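Local structure of endoglucanase family 5 (Clostridium acetobutylicum ATCC 824, 6PZ7) at residues M94-T100 with H138-L144; V175-R179 with P210-V216; R188-T194 with R215-L220; A196-A200 with S219-Y223. The protein is probably a broad-specificity glycoside hydrolase family 5 endoglucanase that cleaves beta-linked glucan chains of plant biomass. One frame throughout, in Å; residues are numbered along the deposited sequence.

All four contacts belong to one parallel eight-stranded beta/alpha barrel. Interactions 1 and 3 are buried core contacts between neighbouring strands, built on backbone ladders and apolar side chains; strands 139-142 and 190-193, one from each, are themselves paired through Phe-141 and Met-191. Interaction 2 lies farther out, where helix 161-180 meets the loop leading into strand 216-221; being partly exposed, it relies on a salt bridge, an amide pair and a water. It shares Arg-215 and Val-216 with interaction 3. Interaction 4, also buried, shares Ser-219 and Leu-220 with interaction 3 and continues strand 216-221 to its C-terminal end, where pairing with the chain from strand 190-193 gives way to one backbone bond to loop 196-200.

Interaction 1: residues M94-T100 with H138-L144; sequences MYAILNT and HLIFQTL. Unlike the reference sequence in segment 138-144: Gln-142 (reference Glu).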
# COMPACT_ATOMS: atom_id res chain seq x y z
N MET A 94 2.47 -14.35 8.18
CA MET A 94 1.61 -13.37 7.54
C MET A 94 2.14 -13.10 6.13
O MET A 94 3.29 -13.41 5.79
CB MET A 94 1.59 -12.07 8.34
CG MET A 94 0.89 -12.25 9.68
SD MET A 94 0.60 -10.71 10.61
CE MET A 94 2.28 -10.30 11.08
N TYR A 95 1.28 -12.52 5.31
CA TYR A 95 1.70 -11.91 4.05
C TYR A 95 2.44 -10.62 4.34
O TYR A 95 2.06 -9.87 5.25
CB TYR A 95 0.49 -11.61 3.14
CG TYR A 95 -0.11 -12.84 2.54
CD1 TYR A 95 -1.07 -13.60 3.23
CD2 TYR A 95 0.27 -13.28 1.29
CE1 TYR A 95 -1.60 -14.75 2.68
CE2 TYR A 95 -0.25 -14.45 0.74
CZ TYR A 95 -1.16 -15.19 1.45
OH TYR A 95 -1.65 -16.34 0.86
N ALA A 96 3.50 -10.36 3.56
CA ALA A 96 4.25 -9.12 3.59
C ALA A 96 4.12 -8.47 2.22
O ALA A 96 4.33 -9.15 1.20
CB ALA A 96 5.73 -9.36 3.91
N ILE A 97 3.80 -7.18 2.16
CA ILE A 97 3.82 -6.40 0.92
C ILE A 97 5.03 -5.48 0.98
O ILE A 97 5.14 -4.67 1.90
CB ILE A 97 2.52 -5.58 0.72
CG1 ILE A 97 1.27 -6.45 0.66
CG2 ILE A 97 2.66 -4.73 -0.58
CD1 ILE A 97 -0.00 -5.62 0.87
N LEU A 98 5.94 -5.61 0.03
CA LEU A 98 7.15 -4.80 -0.06
C LEU A 98 7.03 -3.91 -1.28
O LEU A 98 6.81 -4.43 -2.39
CB LEU A 98 8.37 -5.72 -0.17
CG LEU A 98 9.70 -5.02 -0.33
CD1 LEU A 98 10.09 -4.22 0.87
CD2 LEU A 98 10.81 -6.00 -0.66
N ASN A 99 7.20 -2.60 -1.11
CA ASN A 99 6.98 -1.67 -2.23
C ASN A 99 8.18 -0.77 -2.50
O ASN A 99 9.25 -0.90 -1.89
CB ASN A 99 5.69 -0.86 -2.06
CG ASN A 99 5.80 0.28 -1.08
OD1 ASN A 99 6.87 0.56 -0.55
ND2 ASN A 99 4.69 1.00 -0.87
N THR A 100 8.00 0.14 -3.48
CA THR A 100 8.65 1.44 -3.47
C THR A 100 7.62 2.47 -3.02
O THR A 100 6.43 2.31 -3.28
CB THR A 100 9.24 1.83 -4.83
OG1 THR A 100 8.20 2.11 -5.80
CG2 THR A 100 10.17 0.75 -5.40
N HIS A 138 3.96 -15.77 0.10
CA HIS A 138 3.55 -14.84 1.14
C HIS A 138 4.23 -13.48 1.03
O HIS A 138 3.78 -12.53 1.66
CB HIS A 138 3.74 -15.42 2.54
CG HIS A 138 2.78 -16.52 2.83
ND1 HIS A 138 3.01 -17.83 2.45
CD2 HIS A 138 1.54 -16.50 3.38
CE1 HIS A 138 1.98 -18.58 2.81
NE2 HIS A 138 1.07 -17.79 3.36
N LEU A 139 5.32 -13.36 0.27
CA LEU A 139 5.92 -12.06 -0.02
C LEU A 139 5.39 -11.57 -1.36
O LEU A 139 5.56 -12.23 -2.40
CB LEU A 139 7.45 -12.13 -0.05
CG LEU A 139 8.14 -10.81 -0.35
CD1 LEU A 139 7.80 -9.71 0.65
CD2 LEU A 139 9.67 -11.00 -0.45
N ILE A 140 4.70 -10.44 -1.33
CA ILE A 140 4.11 -9.77 -2.49
C ILE A 140 4.92 -8.50 -2.75
O ILE A 140 5.28 -7.78 -1.80
CB ILE A 140 2.64 -9.41 -2.15
CG1 ILE A 140 1.82 -10.71 -1.95
CG2 ILE A 140 2.02 -8.53 -3.22
CD1 ILE A 140 0.45 -10.49 -1.37
N PHE A 141 5.22 -8.23 -4.02
CA PHE A 141 5.86 -6.98 -4.40
C PHE A 141 4.78 -6.01 -4.87
O PHE A 141 3.89 -6.40 -5.61
CB PHE A 141 6.89 -7.16 -5.53
CG PHE A 141 8.12 -7.96 -5.17
CD1 PHE A 141 8.53 -8.18 -3.88
CD2 PHE A 141 8.87 -8.50 -6.18
CE1 PHE A 141 9.67 -8.94 -3.61
CE2 PHE A 141 9.99 -9.28 -5.93
CZ PHE A 141 10.42 -9.46 -4.65
N GLN A 142 4.90 -4.73 -4.51
CA GLN A 142 4.02 -3.68 -5.00
C GLN A 142 4.95 -2.70 -5.74
O GLN A 142 5.89 -2.15 -5.16
CB GLN A 142 3.31 -3.03 -3.83
CG GLN A 142 2.55 -1.77 -4.17
CD GLN A 142 2.07 -1.04 -2.92
OE1 GLN A 142 2.39 0.17 -2.75
NE2 GLN A 142 1.37 -1.68 -2.10
N THR A 143 4.72 -2.53 -7.03
CA THR A 143 5.71 -1.86 -7.88
C THR A 143 5.97 -0.43 -7.48
O THR A 143 7.13 0.01 -7.44
CB THR A 143 5.24 -1.94 -9.34
OG1 THR A 143 3.95 -1.37 -9.42
CG2 THR A 143 5.25 -3.37 -9.87
N LEU A 144 4.90 0.32 -7.21
CA LEU A 144 4.88 1.75 -6.98
C LEU A 144 3.81 2.02 -5.94
O LEU A 144 2.83 1.27 -5.82
CB LEU A 144 4.52 2.49 -8.27
CG LEU A 144 5.39 2.23 -9.51
CD1 LEU A 144 4.75 2.82 -10.73
CD2 LEU A 144 6.77 2.82 -9.28
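Two neighbouring strands of the TIM barrel, 95-99 and 139-142, run parallel here as the ends of a right-handed beta-alpha-beta crossover through helix 111-132. Their axes approach to 4.6 Å at 28°, the twist expected of a closed barrel. Backbone hydrogen bonds carry the pairing: Ala-96 N to His-138 O, Ile-140 N to Ala-96 O, Leu-98 N to Ile-140 O and Gln-142 N to Leu-98 O are all 2.9 Å. Ala-96 and Leu-98 thus use both N and O toward this neighbour, while Tyr-95 and Ile-97 bond to strand 55-58.

Ile-97 and Ile-140 share the inner face, their branched chains suited to the tight barrel interior. Ala-96, Leu-98, Leu-139 and Phe-141 lie on the outer face, where Phe-141 reaches Ile-178 of helix 161-180; small Ala-96 leaves room for Leu-139, with CB 3.9 Å from its CD1. The Tyr-95 and His-138 rings meet obliquely, Tyr-95 CZ 3.6 Å from His-138 CD2, and Tyr-95 OH bonds to Asp-15.

Polar side chains gather at the C-terminal end, the side on which family 5 enzymes bind substrate. Asn-99 ND2 donates to OE1 of Gln-142 (Glu in the reference sequence) at 3.1 Å, an oxygen that also accepts from Arg-57, while Asn-99 OD1 accepts from Val-60 N. Beyond the strands, Thr-100 OG1 donates to Thr-143 O at 2.9 Å.

Interaction 2: residues V175-R179 with P210-V216; sequences VNTIR and PNNDKRV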
# COMPACT_ATOMS: atom_id res chain seq x y z
N VAL A 175 7.23 -5.01 -13.49
CA VAL A 175 6.83 -6.41 -13.55
C VAL A 175 7.82 -7.22 -14.36
O VAL A 175 8.25 -8.31 -13.95
CB VAL A 175 5.39 -6.56 -14.10
CG1 VAL A 175 5.11 -8.00 -14.47
CG2 VAL A 175 4.37 -6.05 -13.08
N ASN A 176 8.21 -6.73 -15.54
CA ASN A 176 9.15 -7.48 -16.36
C ASN A 176 10.50 -7.66 -15.64
O ASN A 176 11.12 -8.72 -15.71
CB ASN A 176 9.38 -6.80 -17.71
CG ASN A 176 8.24 -7.03 -18.70
OD1 ASN A 176 7.47 -7.96 -18.57
ND2 ASN A 176 8.17 -6.18 -19.71
N THR A 177 10.97 -6.61 -14.98
CA THR A 177 12.24 -6.68 -14.26
C THR A 177 12.16 -7.70 -13.13
O THR A 177 13.06 -8.52 -12.95
CB THR A 177 12.60 -5.31 -13.71
OG1 THR A 177 12.77 -4.38 -14.78
CG2 THR A 177 13.86 -5.32 -12.88
N ILE A 178 11.08 -7.66 -12.35
CA ILE A 178 10.89 -8.65 -11.29
C ILE A 178 10.94 -10.05 -11.88
O ILE A 178 11.65 -10.94 -11.39
CB ILE A 178 9.56 -8.37 -10.56
CG1 ILE A 178 9.66 -7.10 -9.71
CG2 ILE A 178 9.15 -9.59 -9.74
CD1 ILE A 178 8.34 -6.47 -9.36
N ARG A 179 10.11 -10.31 -12.88
CA ARG A 179 9.99 -11.67 -13.40
C ARG A 179 11.31 -12.16 -14.00
O ARG A 179 11.62 -13.35 -13.90
CB ARG A 179 8.87 -11.74 -14.42
CG ARG A 179 7.47 -11.42 -13.84
CD ARG A 179 6.59 -12.63 -13.74
NE ARG A 179 5.26 -12.32 -13.26
CZ ARG A 179 4.85 -12.39 -11.99
NH1 ARG A 179 5.70 -12.76 -11.04
NH2 ARG A 179 3.62 -12.06 -11.66
N PRO A 210 0.09 -5.10 -16.68
CA PRO A 210 1.28 -5.51 -17.44
C PRO A 210 1.17 -6.92 -17.98
O PRO A 210 0.95 -7.88 -17.22
CB PRO A 210 2.42 -5.39 -16.41
CG PRO A 210 1.98 -4.30 -15.49
CD PRO A 210 0.46 -4.50 -15.37
N ASN A 211 1.31 -7.06 -19.31
CA ASN A 211 1.31 -8.36 -19.99
C ASN A 211 0.03 -9.16 -19.76
O ASN A 211 -0.01 -10.36 -20.01
CB ASN A 211 2.51 -9.22 -19.58
CG ASN A 211 3.82 -8.54 -19.84
OD1 ASN A 211 4.04 -7.99 -20.93
ND2 ASN A 211 4.72 -8.54 -18.86
N ASN A 212 -1.04 -8.52 -19.27
CA ASN A 212 -2.24 -9.26 -18.84
C ASN A 212 -1.83 -10.42 -17.93
O ASN A 212 -2.41 -11.50 -17.98
CB ASN A 212 -3.07 -9.74 -20.05
CG ASN A 212 -4.53 -9.97 -19.69
OD1 ASN A 212 -4.97 -9.72 -18.58
ND2 ASN A 212 -5.31 -10.43 -20.67
N ASP A 213 -0.87 -10.16 -17.04
CA ASP A 213 -0.32 -11.17 -16.12
C ASP A 213 -1.38 -11.56 -15.10
O ASP A 213 -1.92 -10.73 -14.37
CB ASP A 213 0.89 -10.51 -15.48
CG ASP A 213 1.72 -11.43 -14.59
OD1 ASP A 213 1.16 -12.23 -13.81
OD2 ASP A 213 2.96 -11.33 -14.69
N LYS A 214 -1.65 -12.88 -15.03
CA LYS A 214 -2.71 -13.38 -14.15
C LYS A 214 -2.37 -13.29 -12.67
O LYS A 214 -3.25 -13.50 -11.83
CB LYS A 214 -3.06 -14.84 -14.49
CG LYS A 214 -1.95 -15.83 -14.15
CD LYS A 214 -2.33 -17.28 -14.54
CE LYS A 214 -1.21 -18.24 -14.22
NZ LYS A 214 -1.51 -19.64 -14.70
N ARG A 215 -1.12 -12.98 -12.35
CA ARG A 215 -0.68 -12.86 -10.97
C ARG A 215 -0.48 -11.42 -10.53
O ARG A 215 0.20 -11.16 -9.53
CB ARG A 215 0.58 -13.70 -10.76
CG ARG A 215 0.29 -15.20 -10.88
CD ARG A 215 1.40 -16.02 -10.28
NE ARG A 215 1.16 -17.46 -10.38
CZ ARG A 215 1.49 -18.19 -11.42
NH1 ARG A 215 2.07 -17.64 -12.48
NH2 ARG A 215 1.23 -19.50 -11.40
N VAL A 216 -1.07 -10.47 -11.26
CA VAL A 216 -1.06 -9.06 -10.90
C VAL A 216 -2.38 -8.66 -10.25
O VAL A 216 -3.46 -9.03 -10.74
CB VAL A 216 -0.71 -8.18 -12.10
CG1 VAL A 216 -0.98 -6.68 -11.80
CG2 VAL A 216 0.74 -8.36 -12.49
O HOH W 1 6.34 -7.08 -21.85
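Residues 175-179 form a turn of helix 161-180, with Arg-179 N bonded to Val-175 O at 2.9 Å. Facing them, 210-216 is an irregular connection into strand 216-221. Asn-211 and Asn-212 both adopt left-handed backbone angles (phi 59° and 49°), a conformation asparagine tolerates well, and Asp-213 N returns to Pro-210 O at 2.9 Å. A type I turn from Asp-213 to Val-216 follows. Asp-213 OD1 accepts from Arg-215 N at 2.8 Å, an Asx turn that fixes the carboxylate.

Val-175 points at the loop from the buried side: its CG2 lies 3.8 Å from Pro-210 CG and 4.3 Å from Val-216 CG2, compact apolar groups closing the space between helix and loop. Toward solvent, Asn-211 ND2 donates to Asn-176 OD1 at 2.8 Å. The other ends of these two amides are joined by a water, which accepts from Asn-176 ND2 (3.0 Å) and donates to Asn-211 OD1 (2.6 Å).

The salt bridge brings Arg-179 NE to Asp-213 OD2 at 2.9 Å, with NH2 bonded to the same oxygen at 3.2 Å and weakly to OD1 at 3.3 Å. Arg-179 NH1 turns instead to the carbonyls of Asn-185 and Arg-188. One guanidinium ties its helix both to this loop and to the approach to strand 190-193, while the Asp-213 carboxylate balances its charge at the partly exposed junction of helix and loop.

Interaction 3: residues R188-T194 with R215-L220; sequences RFIMVPT and RVIVSL
Met-191 and Ile-217 (m, t) meet on the inward face, Met-191 CG 3.9 Å from Ile-217 CB. Met-191 (chi1 m, chi2 t, chi3 p) stretches its flexible, unbranched thioether on until CE lies 3.9 Å from Ser-219 CB. On the other face, Ile-190, Val-192 (m), Val-216 (t) and Val-218 (t) point toward the helical layer; the tightest pair is Val-192 CG2 to Val-216 CG1 at 3.5 Å. Beta-branched residues suit these extended backbones, with phi -82 to -132° and psi 125 to 143° over Ile-190 to Val-192 and Val-216 to Ser-219.

Strands 190-193 and 216-221 are consecutive, parallel TIM-barrel strands in a beta-alpha-beta crossover through the short helix 201-206. The axes of segments 190-193 and 216-220 approach to 4.3 Å at 42°, and the register pairs Ile-190 with Val-216, Met-191 with Ile-217 and Val-192 with Val-218 (CA to CA 4.8, 4.6 and 5.2 Å). The hydrogen bonds are Ile-190 N to Arg-215 O (3.0 Å), Ile-217 N to Ile-190 O (2.8 Å), Val-192 N to Ile-217 O (2.9 Å) and Ser-219 N to Val-192 O (2.9 Å).

At the N-terminal end Arg-215 (m, t, t) lies extended across Phe-189 (chi1 m) in a CH-pi contact, its CD 4.1 Å from the ring centroid. At the other end Thr-194 N stands 3.8 Å from Ser-219 O, and Thr-194 OG1 bonds to Ser-198 O.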
# COMPACT_ATOMS: atom_id res chain seq x y z
N ARG A 188 5.69 -14.90 -8.37
CA ARG A 188 5.28 -14.05 -7.25
C ARG A 188 4.08 -13.19 -7.67
O ARG A 188 3.99 -12.72 -8.80
CB ARG A 188 6.45 -13.15 -6.83
CG ARG A 188 6.20 -12.39 -5.56
CD ARG A 188 7.42 -11.66 -4.99
NE ARG A 188 8.58 -12.52 -4.93
CZ ARG A 188 8.73 -13.59 -4.17
NH1 ARG A 188 7.83 -13.91 -3.25
NH2 ARG A 188 9.78 -14.39 -4.36
N PHE A 189 3.19 -12.95 -6.74
CA PHE A 189 2.09 -12.00 -6.93
C PHE A 189 2.60 -10.57 -6.77
O PHE A 189 3.44 -10.28 -5.92
CB PHE A 189 0.93 -12.33 -5.99
CG PHE A 189 0.31 -13.65 -6.31
CD1 PHE A 189 0.84 -14.84 -5.81
CD2 PHE A 189 -0.72 -13.75 -7.24
CE1 PHE A 189 0.33 -16.07 -6.20
CE2 PHE A 189 -1.25 -14.99 -7.59
CZ PHE A 189 -0.71 -16.13 -7.08
N ILE A 190 2.09 -9.70 -7.64
CA ILE A 190 2.58 -8.33 -7.78
C ILE A 190 1.39 -7.39 -7.78
O ILE A 190 0.46 -7.57 -8.56
CB ILE A 190 3.44 -8.13 -9.05
CG1 ILE A 190 4.64 -9.07 -9.08
CG2 ILE A 190 3.90 -6.68 -9.14
CD1 ILE A 190 5.40 -9.13 -10.40
N MET A 191 1.44 -6.37 -6.92
CA MET A 191 0.45 -5.30 -6.91
C MET A 191 0.94 -4.12 -7.74
O MET A 191 2.11 -3.72 -7.64
CB MET A 191 0.19 -4.83 -5.47
CG MET A 191 -0.65 -5.80 -4.68
SD MET A 191 -0.65 -5.55 -2.88
CE MET A 191 -1.28 -3.89 -2.77
N VAL A 192 0.05 -3.54 -8.55
CA VAL A 192 0.34 -2.35 -9.36
C VAL A 192 -0.75 -1.31 -9.16
O VAL A 192 -1.95 -1.67 -9.17
CB VAL A 192 0.48 -2.68 -10.86
CG1 VAL A 192 1.59 -3.69 -11.07
CG2 VAL A 192 -0.84 -3.15 -11.52
N PRO A 193 -0.39 -0.04 -8.93
CA PRO A 193 -1.41 0.99 -8.73
C PRO A 193 -1.79 1.71 -10.02
O PRO A 193 -1.04 1.74 -11.00
CB PRO A 193 -0.69 1.99 -7.79
CG PRO A 193 0.75 1.93 -8.30
CD PRO A 193 0.98 0.47 -8.65
N THR A 194 -2.97 2.34 -9.97
CA THR A 194 -3.36 3.44 -10.84
C THR A 194 -2.49 4.66 -10.51
O THR A 194 -1.73 4.69 -9.54
CB THR A 194 -4.83 3.77 -10.57
OG1 THR A 194 -4.92 4.05 -9.18
CG2 THR A 194 -5.78 2.64 -10.95
N ARG A 215 -1.12 -12.98 -12.35
CA ARG A 215 -0.68 -12.86 -10.97
C ARG A 215 -0.48 -11.42 -10.53
O ARG A 215 0.20 -11.16 -9.53
CB ARG A 215 0.58 -13.70 -10.76
CG ARG A 215 0.29 -15.20 -10.88
CD ARG A 215 1.40 -16.02 -10.28
NE ARG A 215 1.16 -17.46 -10.38
CZ ARG A 215 1.49 -18.19 -11.42
NH1 ARG A 215 2.07 -17.64 -12.48
NH2 ARG A 215 1.23 -19.50 -11.40
N VAL A 216 -1.07 -10.47 -11.26
CA VAL A 216 -1.06 -9.06 -10.90
C VAL A 216 -2.38 -8.66 -10.25
O VAL A 216 -3.46 -9.03 -10.74
CB VAL A 216 -0.71 -8.18 -12.10
CG1 VAL A 216 -0.98 -6.68 -11.80
CG2 VAL A 216 0.74 -8.36 -12.49
N ILE A 217 -2.28 -7.95 -9.14
CA ILE A 217 -3.39 -7.43 -8.35
C ILE A 217 -3.37 -5.91 -8.46
O ILE A 217 -2.29 -5.31 -8.43
CB ILE A 217 -3.16 -7.88 -6.90
CG1 ILE A 217 -3.23 -9.39 -6.75
CG2 ILE A 217 -4.15 -7.19 -5.93
CD1 ILE A 217 -2.51 -9.95 -5.51
N VAL A 218 -4.53 -5.28 -8.51
CA VAL A 218 -4.60 -3.81 -8.54
C VAL A 218 -4.48 -3.26 -7.12
O VAL A 218 -5.16 -3.75 -6.21
CB VAL A 218 -5.90 -3.35 -9.22
CG1 VAL A 218 -6.06 -1.84 -9.13
CG2 VAL A 218 -5.92 -3.80 -10.66
N SER A 219 -3.67 -2.22 -6.96
CA SER A 219 -3.54 -1.48 -5.72
C SER A 219 -4.25 -0.13 -5.79
O SER A 219 -3.96 0.69 -6.67
CB SER A 219 -2.05 -1.21 -5.47
OG SER A 219 -1.91 -0.37 -4.33
N LEU A 220 -5.17 0.10 -4.85
CA LEU A 220 -5.89 1.36 -4.72
C LEU A 220 -5.80 1.84 -3.28
O LEU A 220 -5.71 1.03 -2.35
CB LEU A 220 -7.37 1.21 -5.12
CG LEU A 220 -7.63 0.67 -6.52
CD1 LEU A 220 -9.11 0.37 -6.68
CD2 LEU A 220 -7.15 1.63 -7.58

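Interaction 4: residues A196-A200 with S219-Y223; sequences AASTA and SLHMY. With EDO (1,2-ethanediol), chain D.
The C-terminal end of strand 216-221 opens on the side of the barrel where family 5 glycosidases hold their active site, and the loop 196-200 packs against it there. Ala-196 and Ala-197 both take left-handed backbone angles (58/16° and 56/27°), turning the chain so that Ala-197 sits beside Leu-220, CA to CA 4.6 Å. His-221 N donates to Ala-197 O at 2.9 Å, nearly straight at 173°. The methyl of Ala-197 rests on the face of the His-221 imidazole, CB 3.6 Å from the ring centroid, a CH-pi contact that a small side chain permits. His-221 (chi1 m, chi2 171°) has its ND1 bonded to Glu-146.

Segment 196-200 is part of a beta-to-alpha loop of the TIM barrel, carrying the chain from strand 190-193 into helix 201-206. Ser-198 (-74/148°, chi1 t) forms an ST turn, OG accepting from Ala-200 N at 3.0 Å, and Ala-200 occupies the helix N-cap position. Thr-199 (-94/7°, chi1 p) points at the strand, its CG2 4.1 Å from CB of Leu-220 (m, t) and 4.0 Å from SD of Met-222 (t, t, p); Ser-198 O lies 3.6 Å from Leu-220 CD2.

A water accepts from Thr-199 N at 3.1 Å and donates to His-221 O at 2.8 Å. A 1,2-ethanediol, probably from the crystallisation liquor, donates O2 to Ala-196 O at 2.7 Å and sets C2 3.6 Å from His-221 O.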
# COMPACT_ATOMS: atom_id res chain seq x y z
N ALA A 196 -1.48 7.69 -8.72
CA ALA A 196 -1.63 8.06 -7.31
C ALA A 196 -2.35 7.00 -6.48
O ALA A 196 -2.82 7.32 -5.39
CB ALA A 196 -2.26 9.43 -7.14
N ALA A 197 -2.48 5.78 -6.97
CA ALA A 197 -3.35 4.77 -6.37
C ALA A 197 -4.78 5.27 -6.24
O ALA A 197 -5.55 4.84 -5.39
CB ALA A 197 -2.80 4.20 -5.05
N SER A 198 -5.18 6.19 -7.13
CA SER A 198 -6.48 6.82 -7.10
C SER A 198 -7.59 5.88 -7.56
O SER A 198 -7.44 5.10 -8.49
CB SER A 198 -6.45 8.03 -8.02
OG SER A 198 -7.68 8.73 -7.99
N THR A 199 -8.76 6.09 -6.98
CA THR A 199 -10.02 5.47 -7.41
C THR A 199 -10.79 6.36 -8.38
O THR A 199 -11.91 6.02 -8.77
CB THR A 199 -10.92 5.12 -6.21
OG1 THR A 199 -11.20 6.32 -5.49
CG2 THR A 199 -10.23 4.12 -5.31
N ALA A 200 -10.22 7.48 -8.83
CA ALA A 200 -10.88 8.31 -9.83
C ALA A 200 -11.24 7.45 -11.02
O ALA A 200 -10.46 6.60 -11.46
CB ALA A 200 -9.97 9.46 -10.25
N SER A 219 -3.67 -2.22 -6.96
CA SER A 219 -3.54 -1.48 -5.72
C SER A 219 -4.25 -0.13 -5.79
O SER A 219 -3.96 0.69 -6.67
CB SER A 219 -2.05 -1.21 -5.47
OG SER A 219 -1.91 -0.37 -4.33
N LEU A 220 -5.17 0.10 -4.85
CA LEU A 220 -5.89 1.36 -4.72
C LEU A 220 -5.80 1.84 -3.28
O LEU A 220 -5.71 1.03 -2.35
CB LEU A 220 -7.37 1.21 -5.12
CG LEU A 220 -7.63 0.67 -6.52
CD1 LEU A 220 -9.11 0.37 -6.68
CD2 LEU A 220 -7.15 1.63 -7.58
N HIS A 221 -5.79 3.15 -3.07
CA HIS A 221 -5.80 3.75 -1.74
C HIS A 221 -7.06 4.59 -1.64
O HIS A 221 -7.41 5.31 -2.59
CB HIS A 221 -4.58 4.61 -1.49
CG HIS A 221 -3.30 3.83 -1.52
ND1 HIS A 221 -2.07 4.45 -1.49
CD2 HIS A 221 -3.05 2.50 -1.60
CE1 HIS A 221 -1.12 3.52 -1.54
NE2 HIS A 221 -1.69 2.34 -1.63
N MET A 222 -7.81 4.47 -0.53
CA MET A 222 -9.10 5.15 -0.44
C MET A 222 -9.46 5.44 1.02
O MET A 222 -10.04 4.61 1.73
CB MET A 222 -10.17 4.30 -1.12
CG MET A 222 -11.51 5.04 -1.28
SD MET A 222 -12.81 4.23 -2.20
CE MET A 222 -13.45 3.17 -0.93
N TYR A 223 -9.15 6.65 1.44
CA TYR A 223 -9.41 7.12 2.79
C TYR A 223 -10.78 7.79 2.80
O TYR A 223 -10.92 9.00 2.93
CB TYR A 223 -8.34 8.07 3.27
CG TYR A 223 -6.96 7.50 3.46
CD1 TYR A 223 -6.46 7.29 4.73
CD2 TYR A 223 -6.11 7.22 2.38
CE1 TYR A 223 -5.17 6.84 4.93
CE2 TYR A 223 -4.81 6.76 2.57
CZ TYR A 223 -4.34 6.58 3.85
OH TYR A 223 -3.06 6.17 4.09
C1 EDO D . -5.23 9.18 -2.31
O1 EDO D . -5.63 8.59 -1.09
C2 EDO D . -5.23 8.09 -3.38
O2 EDO D . -4.86 8.79 -4.55
O HOH W 2 -8.91 7.12 -4.11